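Long-range contact in conserved hypothetical secreted protein (Helicobacter pylori, PDB 4RNZ), which probably acts as a zinc-dependent M23B metallopeptidase on peptidoglycan and helps determine cell shape: residues E34-Y46 and Q57-H69. Sequence-based numbering, arbitrary orientation.
Sequences ELSAEIQSNVTYY and QALIPISQDLQIH. With ZN (zinc ion), chain B.
The Tyr46 ring has the carbonyl oxygen of Leu59 at its edge, near the ring plane, 4.0 Å from CD1, whereas the Tyr45 ring meets that same oxygen and CG1 of Ile60 obliquely. Both tyrosines sit on the hairpin of strands 44-49 and 55-61, neighbouring strands inside the five-stranded antiparallel sheet of the N-terminal domain. Tyr46 and Leu59 form a hydrogen-bonded pair: Tyr46 N reaches Leu59 O at 2.9 Å, and Leu59 N returns to Tyr46 O at 2.8 Å. Tyr45 has its CG between the backbone N and the carbonyl carbon (chi1 67°), which lays the side chain alongside Ile60, pointing the same way; both touch Phe14 of helix 11-17.

Farther along, Ile39 meets three isoleucines of 57-69. Its CG2 meets CG2 of Ile60 at 3.8 Å, its CG1 lies 3.9 Å from CG2 of Ile62, and its CD1 lies against CD1 of Ile68, the two side chains crossing at about a right angle. Ile62 likewise crosses Leu35 of helix 30-36, with CD1 3.9 Å from CG of Leu35.

That helix carries Glu34, whose extended chain delivers OE2 to the zinc of the peptidase domain, completed by His219, Asp223 and His301; the N-terminal domain thus supplies a ligand to the metal, consistent with a self-inhibited form. Between the segments one water donates to Glu38 O and Pro61 O and accepts from Gln40 N at 2.9 Å.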
ATOM      1  N   GLU A  34       0.501 -14.700  11.133  1.00 34.32           N
ATOM      2  CA  GLU A  34       0.175 -14.116   9.828  1.00 37.51           C
ATOM      3  C   GLU A  34       0.649 -12.650   9.783  1.00 33.85           C
ATOM      4  O   GLU A  34       1.255 -12.195   8.819  1.00 32.92           O
ATOM      5  CB  GLU A  34      -1.330 -14.165   9.550  1.00 38.79           C
ATOM      6  CG  GLU A  34      -1.865 -15.518   9.103  1.00 42.54           C
ATOM      7  CD  GLU A  34      -3.234 -15.422   8.406  1.00 40.82           C
ATOM      8  OE1 GLU A  34      -3.575 -16.349   7.652  1.00 37.97           O
ATOM      9  OE2 GLU A  34      -3.972 -14.427   8.602  1.00 38.26           O
ATOM     10  N   LEU A  35       0.389 -11.937  10.863  1.00 33.10           N
ATOM     11  CA  LEU A  35       0.762 -10.528  10.990  1.00 36.04           C
ATOM     12  C   LEU A  35       2.290 -10.373  10.814  1.00 34.87           C
ATOM     13  O   LEU A  35       2.774  -9.528  10.031  1.00 33.02           O
ATOM     14  CB  LEU A  35       0.273 -10.028  12.355  1.00 38.04           C
ATOM     15  CG  LEU A  35      -0.478  -8.730  12.574  1.00 42.01           C
ATOM     16  CD1 LEU A  35      -1.545  -8.458  11.522  1.00 43.80           C
ATOM     17  CD2 LEU A  35      -1.079  -8.757  13.973  1.00 40.32           C
ATOM     18  N   SER A  36       3.038 -11.255  11.480  1.00 31.70           N
ATOM     19  CA  SER A  36       4.485 -11.248  11.435  1.00 30.38           C
ATOM     20  C   SER A  36       5.082 -11.596  10.093  1.00 29.30           C
ATOM     21  O   SER A  36       6.230 -11.292   9.855  1.00 27.79           O
ATOM     22  CB  SER A  36       5.045 -12.214  12.482  1.00 33.42           C
ATOM     23  OG  SER A  36       4.956 -13.564  12.042  1.00 35.67           O
ATOM     24  N   ALA A  37       4.324 -12.239   9.210  1.00 29.02           N
ATOM     25  CA  ALA A  37       4.835 -12.598   7.890  1.00 32.36           C
ATOM     26  C   ALA A  37       4.923 -11.409   6.934  1.00 33.76           C
ATOM     27  O   ALA A  37       5.442 -11.557   5.838  1.00 38.25           O
ATOM     28  CB  ALA A  37       3.963 -13.696   7.265  1.00 34.70           C
ATOM     29  N   GLU A  38       4.419 -10.246   7.324  1.00 37.57           N
ATOM     30  CA  GLU A  38       4.399  -9.099   6.401  1.00 42.68           C
ATOM     31  C   GLU A  38       5.501  -8.064   6.612  1.00 40.40           C
ATOM     32  O   GLU A  38       5.344  -6.899   6.245  1.00 39.26           O
ATOM     33  CB  GLU A  38       3.020  -8.419   6.410  1.00 46.38           C
ATOM     34  CG  GLU A  38       1.994  -9.100   5.508  1.00 51.47           C
ATOM     35  CD  GLU A  38       2.429  -9.221   4.026  1.00 57.03           C
ATOM     36  OE1 GLU A  38       2.087 -10.233   3.369  1.00 57.90           O
ATOM     37  OE2 GLU A  38       3.100  -8.310   3.493  1.00 55.70           O
ATOM     38  N   ILE A  39       6.635  -8.490   7.153  1.00 38.51           N
ATOM     39  CA  ILE A  39       7.798  -7.626   7.229  1.00 36.13           C
ATOM     40  C   ILE A  39       8.365  -7.561   5.817  1.00 39.58           C
ATOM     41  O   ILE A  39       8.818  -8.565   5.278  1.00 39.34           O
ATOM     42  CB  ILE A  39       8.876  -8.177   8.181  1.00 34.89           C
ATOM     43  CG1 ILE A  39       8.337  -8.341   9.605  1.00 35.00           C
ATOM     44  CG2 ILE A  39      10.086  -7.258   8.188  1.00 37.45           C
ATOM     45  CD1 ILE A  39       9.311  -9.064  10.510  1.00 35.04           C
ATOM     46  N   GLN A  40       8.332  -6.394   5.201  1.00 40.06           N
ATOM     47  CA  GLN A  40       8.809  -6.290   3.823  1.00 40.02           C
ATOM     48  C   GLN A  40      10.289  -5.986   3.749  1.00 37.67           C
ATOM     49  O   GLN A  40      10.844  -5.249   4.578  1.00 34.09           O
ATOM     50  CB  GLN A  40       7.990  -5.245   3.056  1.00 41.55           C
ATOM     51  CG  GLN A  40       6.528  -5.650   2.927  1.00 45.20           C
ATOM     52  CD  GLN A  40       6.367  -7.036   2.294  1.00 53.70           C
ATOM     53  OE1 GLN A  40       6.910  -7.304   1.216  1.00 60.04           O
ATOM     54  NE2 GLN A  40       5.629  -7.923   2.962  1.00 54.59           N
ATOM     55  N   SER A  41      10.945  -6.527   2.736  1.00 39.31           N
ATOM     56  CA  SER A  41      12.336  -6.195   2.540  1.00 43.35           C
ATOM     57  C   SER A  41      12.426  -4.694   2.262  1.00 43.00           C
ATOM     58  O   SER A  41      11.481  -4.060   1.795  1.00 36.88           O
ATOM     59  CB  SER A  41      12.973  -7.031   1.423  1.00 48.61           C
ATOM     60  OG  SER A  41      12.527  -6.605   0.163  1.00 52.37           O
ATOM     61  N   ASN A  42      13.554  -4.103   2.604  1.00 42.65           N
ATOM     62  CA  ASN A  42      13.706  -2.660   2.474  1.00 47.81           C
ATOM     63  C   ASN A  42      12.938  -1.748   3.414  1.00 42.74           C
ATOM     64  O   ASN A  42      13.125  -0.542   3.340  1.00 42.13           O
ATOM     65  CB  ASN A  42      13.441  -2.204   1.037  1.00 51.26           C
ATOM     66  CG  ASN A  42      14.683  -2.248   0.211  1.00 59.35           C
ATOM     67  OD1 ASN A  42      15.135  -3.324  -0.185  1.00 64.69           O
ATOM     68  ND2 ASN A  42      15.274  -1.081  -0.025  1.00 61.37           N
ATOM     69  N   VAL A  43      12.098  -2.270   4.304  1.00 36.94           N
ATOM     70  CA  VAL A  43      11.549  -1.394   5.339  1.00 36.88           C
ATOM     71  C   VAL A  43      12.653  -0.939   6.286  1.00 34.11           C
ATOM     72  O   VAL A  43      13.595  -1.682   6.556  1.00 32.80           O
ATOM     73  CB  VAL A  43      10.441  -2.045   6.178  1.00 36.54           C
ATOM     74  CG1 VAL A  43       9.299  -2.465   5.268  1.00 41.51           C
ATOM     75  CG2 VAL A  43      10.971  -3.193   7.041  1.00 35.46           C
ATOM     76  N   THR A  44      12.517   0.279   6.784  1.00 31.03           N
ATOM     77  CA  THR A  44      13.454   0.802   7.751  1.00 32.36           C
ATOM     78  C   THR A  44      12.987   0.348   9.142  1.00 30.95           C
ATOM     79  O   THR A  44      11.821   0.479   9.479  1.00 29.51           O
ATOM     80  CB  THR A  44      13.507   2.328   7.683  1.00 32.14           C
ATOM     81  OG1 THR A  44      14.194   2.691   6.499  1.00 35.56           O
ATOM     82  CG2 THR A  44      14.251   2.948   8.908  1.00 30.99           C
ATOM     83  N   TYR A  45      13.899  -0.200   9.930  1.00 30.06           N
ATOM     84  CA  TYR A  45      13.558  -0.651  11.264  1.00 30.99           C
ATOM     85  C   TYR A  45      14.580  -0.091  12.236  1.00 31.00           C
ATOM     86  O   TYR A  45      15.595   0.491  11.821  1.00 31.85           O
ATOM     87  CB  TYR A  45      13.471  -2.185  11.354  1.00 30.67           C
ATOM     88  CG  TYR A  45      14.779  -2.935  11.178  1.00 32.82           C
ATOM     89  CD1 TYR A  45      15.418  -3.006   9.926  1.00 35.61           C
ATOM     90  CD2 TYR A  45      15.361  -3.617  12.252  1.00 32.16           C
ATOM     91  CE1 TYR A  45      16.617  -3.702   9.767  1.00 35.56           C
ATOM     92  CE2 TYR A  45      16.562  -4.313  12.100  1.00 32.34           C
ATOM     93  CZ  TYR A  45      17.181  -4.349  10.864  1.00 34.86           C
ATOM     94  OH  TYR A  45      18.349  -5.043  10.716  1.00 37.13           O
ATOM     95  N   TYR A  46      14.318  -0.302  13.517  1.00 29.02           N
ATOM     96  CA  TYR A  46      15.109   0.321  14.571  1.00 30.97           C
ATOM     97  C   TYR A  46      15.492  -0.705  15.618  1.00 32.06           C
ATOM     98  O   TYR A  46      14.672  -1.535  16.026  1.00 29.33           O
ATOM     99  CB  TYR A  46      14.345   1.473  15.219  1.00 30.97           C
ATOM    100  CG  TYR A  46      13.878   2.521  14.223  1.00 33.33           C
ATOM    101  CD1 TYR A  46      12.679   2.358  13.535  1.00 35.56           C
ATOM    102  CD2 TYR A  46      14.654   3.656  13.936  1.00 33.77           C
ATOM    103  CE1 TYR A  46      12.258   3.294  12.600  1.00 39.16           C
ATOM    104  CE2 TYR A  46      14.228   4.606  13.015  1.00 37.20           C
ATOM    105  CZ  TYR A  46      13.024   4.413  12.349  1.00 39.48           C
ATOM    106  OH  TYR A  46      12.562   5.317  11.420  1.00 39.02           O
ATOM    107  N   GLN A  57      16.073  -4.068  22.284  1.00 41.53           N
ATOM    108  CA  GLN A  57      14.828  -3.568  21.698  1.00 39.03           C
ATOM    109  C   GLN A  57      14.880  -3.538  20.192  1.00 35.56           C
ATOM    110  O   GLN A  57      15.934  -3.309  19.606  1.00 34.15           O
ATOM    111  CB  GLN A  57      14.531  -2.160  22.151  1.00 41.56           C
ATOM    112  CG  GLN A  57      13.893  -2.073  23.499  1.00 46.54           C
ATOM    113  CD  GLN A  57      13.251  -0.739  23.651  1.00 51.06           C
ATOM    114  OE1 GLN A  57      12.039  -0.595  23.478  1.00 49.09           O
ATOM    115  NE2 GLN A  57      14.072   0.271  23.900  1.00 56.17           N
ATOM    116  N   ALA A  58      13.718  -3.743  19.580  1.00 34.72           N
ATOM    117  CA  ALA A  58      13.565  -3.572  18.140  1.00 32.28           C
ATOM    118  C   ALA A  58      12.159  -3.105  17.803  1.00 31.09           C
ATOM    119  O   ALA A  58      11.166  -3.537  18.436  1.00 29.41           O
ATOM    120  CB  ALA A  58      13.869  -4.859  17.420  1.00 32.61           C
ATOM    121  N   LEU A  59      12.092  -2.222  16.798  1.00 28.47           N
ATOM    122  CA  LEU A  59      10.844  -1.740  16.262  1.00 28.41           C
ATOM    123  C   LEU A  59      10.887  -2.026  14.760  1.00 28.29           C
ATOM    124  O   LEU A  59      11.740  -1.481  14.045  1.00 27.61           O
ATOM    125  CB  LEU A  59      10.659  -0.255  16.533  1.00 29.93           C
ATOM    126  CG  LEU A  59      10.542   0.172  18.000  1.00 31.75           C
ATOM    127  CD1 LEU A  59      10.558   1.690  18.082  1.00 33.70           C
ATOM    128  CD2 LEU A  59       9.283  -0.390  18.650  1.00 31.88           C
ATOM    129  N   ILE A  60       9.995  -2.908  14.322  1.00 28.03           N
ATOM    130  CA  ILE A  60       9.990  -3.447  12.966  1.00 28.51           C
ATOM    131  C   ILE A  60       8.594  -3.253  12.362  1.00 29.55           C
ATOM    132  O   ILE A  60       7.622  -3.867  12.807  1.00 27.29           O
ATOM    133  CB  ILE A  60      10.345  -4.942  12.955  1.00 30.79           C
ATOM    134  CG1 ILE A  60      11.731  -5.185  13.591  1.00 30.98           C
ATOM    135  CG2 ILE A  60      10.330  -5.488  11.533  1.00 31.29           C
ATOM    136  CD1 ILE A  60      11.965  -6.651  13.978  1.00 31.86           C
ATOM    137  N   PRO A  61       8.475  -2.371  11.363  1.00 29.65           N
ATOM    138  CA  PRO A  61       7.144  -2.069  10.857  1.00 30.77           C
ATOM    139  C   PRO A  61       6.577  -3.244  10.082  1.00 28.66           C
ATOM    140  O   PRO A  61       7.317  -3.885   9.353  1.00 27.69           O
ATOM    141  CB  PRO A  61       7.385  -0.905   9.891  1.00 32.66           C
ATOM    142  CG  PRO A  61       8.753  -0.406  10.179  1.00 35.42           C
ATOM    143  CD  PRO A  61       9.514  -1.568  10.707  1.00 32.51           C
ATOM    144  N   ILE A  62       5.293  -3.527  10.267  1.00 30.06           N
ATOM    145  CA  ILE A  62       4.589  -4.506   9.448  1.00 34.99           C
ATOM    146  C   ILE A  62       3.524  -3.868   8.549  1.00 38.20           C
ATOM    147  O   ILE A  62       2.998  -4.540   7.687  1.00 43.33           O
ATOM    148  CB  ILE A  62       3.995  -5.680  10.250  1.00 38.95           C
ATOM    149  CG1 ILE A  62       3.126  -5.219  11.400  1.00 43.80           C
ATOM    150  CG2 ILE A  62       5.099  -6.579  10.807  1.00 40.91           C
ATOM    151  CD1 ILE A  62       2.577  -6.391  12.186  1.00 49.43           C
ATOM    152  N   SER A  63       3.185  -2.601   8.781  1.00 33.85           N
ATOM    153  CA  SER A  63       2.317  -1.846   7.879  1.00 33.27           C
ATOM    154  C   SER A  63       2.692  -0.385   8.062  1.00 36.34           C
ATOM    155  O   SER A  63       3.689  -0.080   8.724  1.00 37.38           O
ATOM    156  CB  SER A  63       0.839  -2.068   8.215  1.00 32.15           C
ATOM    157  OG  SER A  63       0.464  -1.444   9.442  1.00 31.10           O
ATOM    158  N   GLN A  64       1.902   0.519   7.500  1.00 34.94           N
ATOM    159  CA  GLN A  64       2.159   1.945   7.672  1.00 36.88           C
ATOM    160  C   GLN A  64       1.790   2.432   9.074  1.00 34.32           C
ATOM    161  O   GLN A  64       2.225   3.502   9.497  1.00 32.34           O
ATOM    162  CB  GLN A  64       1.412   2.778   6.626  1.00 37.57           C
ATOM    163  CG  GLN A  64      -0.091   2.846   6.847  1.00 38.96           C
ATOM    164  CD  GLN A  64      -0.849   1.708   6.180  1.00 40.30           C
ATOM    165  OE1 GLN A  64      -0.338   0.589   6.027  1.00 39.55           O
ATOM    166  NE2 GLN A  64      -2.078   1.986   5.789  1.00 38.21           N
ATOM    167  N   ASP A  65       0.984   1.676   9.806  1.00 34.29           N
ATOM    168  CA  ASP A  65       0.679   2.109  11.160  1.00 35.94           C
ATOM    169  C   ASP A  65       0.778   1.061  12.249  1.00 32.43           C
ATOM    170  O   ASP A  65       0.378   1.332  13.373  1.00 29.39           O
ATOM    171  CB  ASP A  65      -0.660   2.819  11.204  1.00 39.71           C
ATOM    172  CG  ASP A  65      -1.765   1.967  10.719  1.00 44.06           C
ATOM    173  OD1 ASP A  65      -1.761   0.777  11.062  1.00 41.02           O
ATOM    174  OD2 ASP A  65      -2.623   2.497   9.984  1.00 47.70           O
ATOM    175  N   LEU A  66       1.357  -0.095  11.939  1.00 30.73           N
ATOM    176  CA  LEU A  66       1.577  -1.141  12.939  1.00 32.29           C
ATOM    177  C   LEU A  66       3.004  -1.671  12.863  1.00 29.24           C
ATOM    178  O   LEU A  66       3.579  -1.848  11.766  1.00 27.33           O
ATOM    179  CB  LEU A  66       0.605  -2.303  12.722  1.00 35.16           C
ATOM    180  CG  LEU A  66       0.487  -3.298  13.871  1.00 38.40           C
ATOM    181  CD1 LEU A  66      -0.259  -2.687  15.049  1.00 39.23           C
ATOM    182  CD2 LEU A  66      -0.232  -4.560  13.387  1.00 42.71           C
ATOM    183  N   GLN A  67       3.576  -1.942  14.034  1.00 26.82           N
ATOM    184  CA  GLN A  67       4.942  -2.446  14.115  1.00 25.88           C
ATOM    185  C   GLN A  67       5.102  -3.504  15.189  1.00 26.19           C
ATOM    186  O   GLN A  67       4.378  -3.544  16.164  1.00 23.62           O
ATOM    187  CB  GLN A  67       5.959  -1.309  14.376  1.00 27.66           C
ATOM    188  CG  GLN A  67       5.854  -0.608  15.723  1.00 27.62           C
ATOM    189  CD  GLN A  67       6.647   0.709  15.794  1.00 27.46           C
ATOM    190  OE1 GLN A  67       7.721   0.846  15.217  1.00 28.59           O
ATOM    191  NE2 GLN A  67       6.108   1.674  16.515  1.00 28.72           N
ATOM    192  N   ILE A  68       6.090  -4.361  14.992  1.00 26.04           N
ATOM    193  CA  ILE A  68       6.469  -5.313  16.010  1.00 27.48           C
ATOM    194  C   ILE A  68       7.408  -4.598  16.965  1.00 28.26           C
ATOM    195  O   ILE A  68       8.392  -4.009  16.526  1.00 28.41           O
ATOM    196  CB  ILE A  68       7.243  -6.480  15.388  1.00 28.16           C
ATOM    197  CG1 ILE A  68       6.286  -7.353  14.584  1.00 30.44           C
ATOM    198  CG2 ILE A  68       7.969  -7.308  16.453  1.00 28.46           C
ATOM    199  CD1 ILE A  68       7.012  -8.360  13.713  1.00 32.75           C
ATOM    200  N   HIS A  69       7.110  -4.678  18.254  1.00 27.26           N
ATOM    201  CA  HIS A  69       8.031  -4.237  19.292  1.00 27.64           C
ATOM    202  C   HIS A  69       8.560  -5.444  20.065  1.00 26.94           C
ATOM    203  O   HIS A  69       7.794  -6.125  20.760  1.00 27.62           O
ATOM    204  CB  HIS A  69       7.300  -3.290  20.245  1.00 27.63           C
ATOM    205  CG  HIS A  69       8.169  -2.712  21.325  1.00 28.99           C
ATOM    206  ND1 HIS A  69       7.663  -2.283  22.544  1.00 30.29           N
ATOM    207  CD2 HIS A  69       9.506  -2.500  21.376  1.00 28.16           C
ATOM    208  CE1 HIS A  69       8.658  -1.848  23.298  1.00 30.20           C
ATOM    209  NE2 HIS A  69       9.781  -1.944  22.606  1.00 29.20           N
TER
HETATM  210 ZN    ZN B 501      -5.533 -14.104   7.402  1.00 32.61          ZN
HETATM  211  O   HOH W   1       6.805  -4.261   6.489  1.00 32.28           O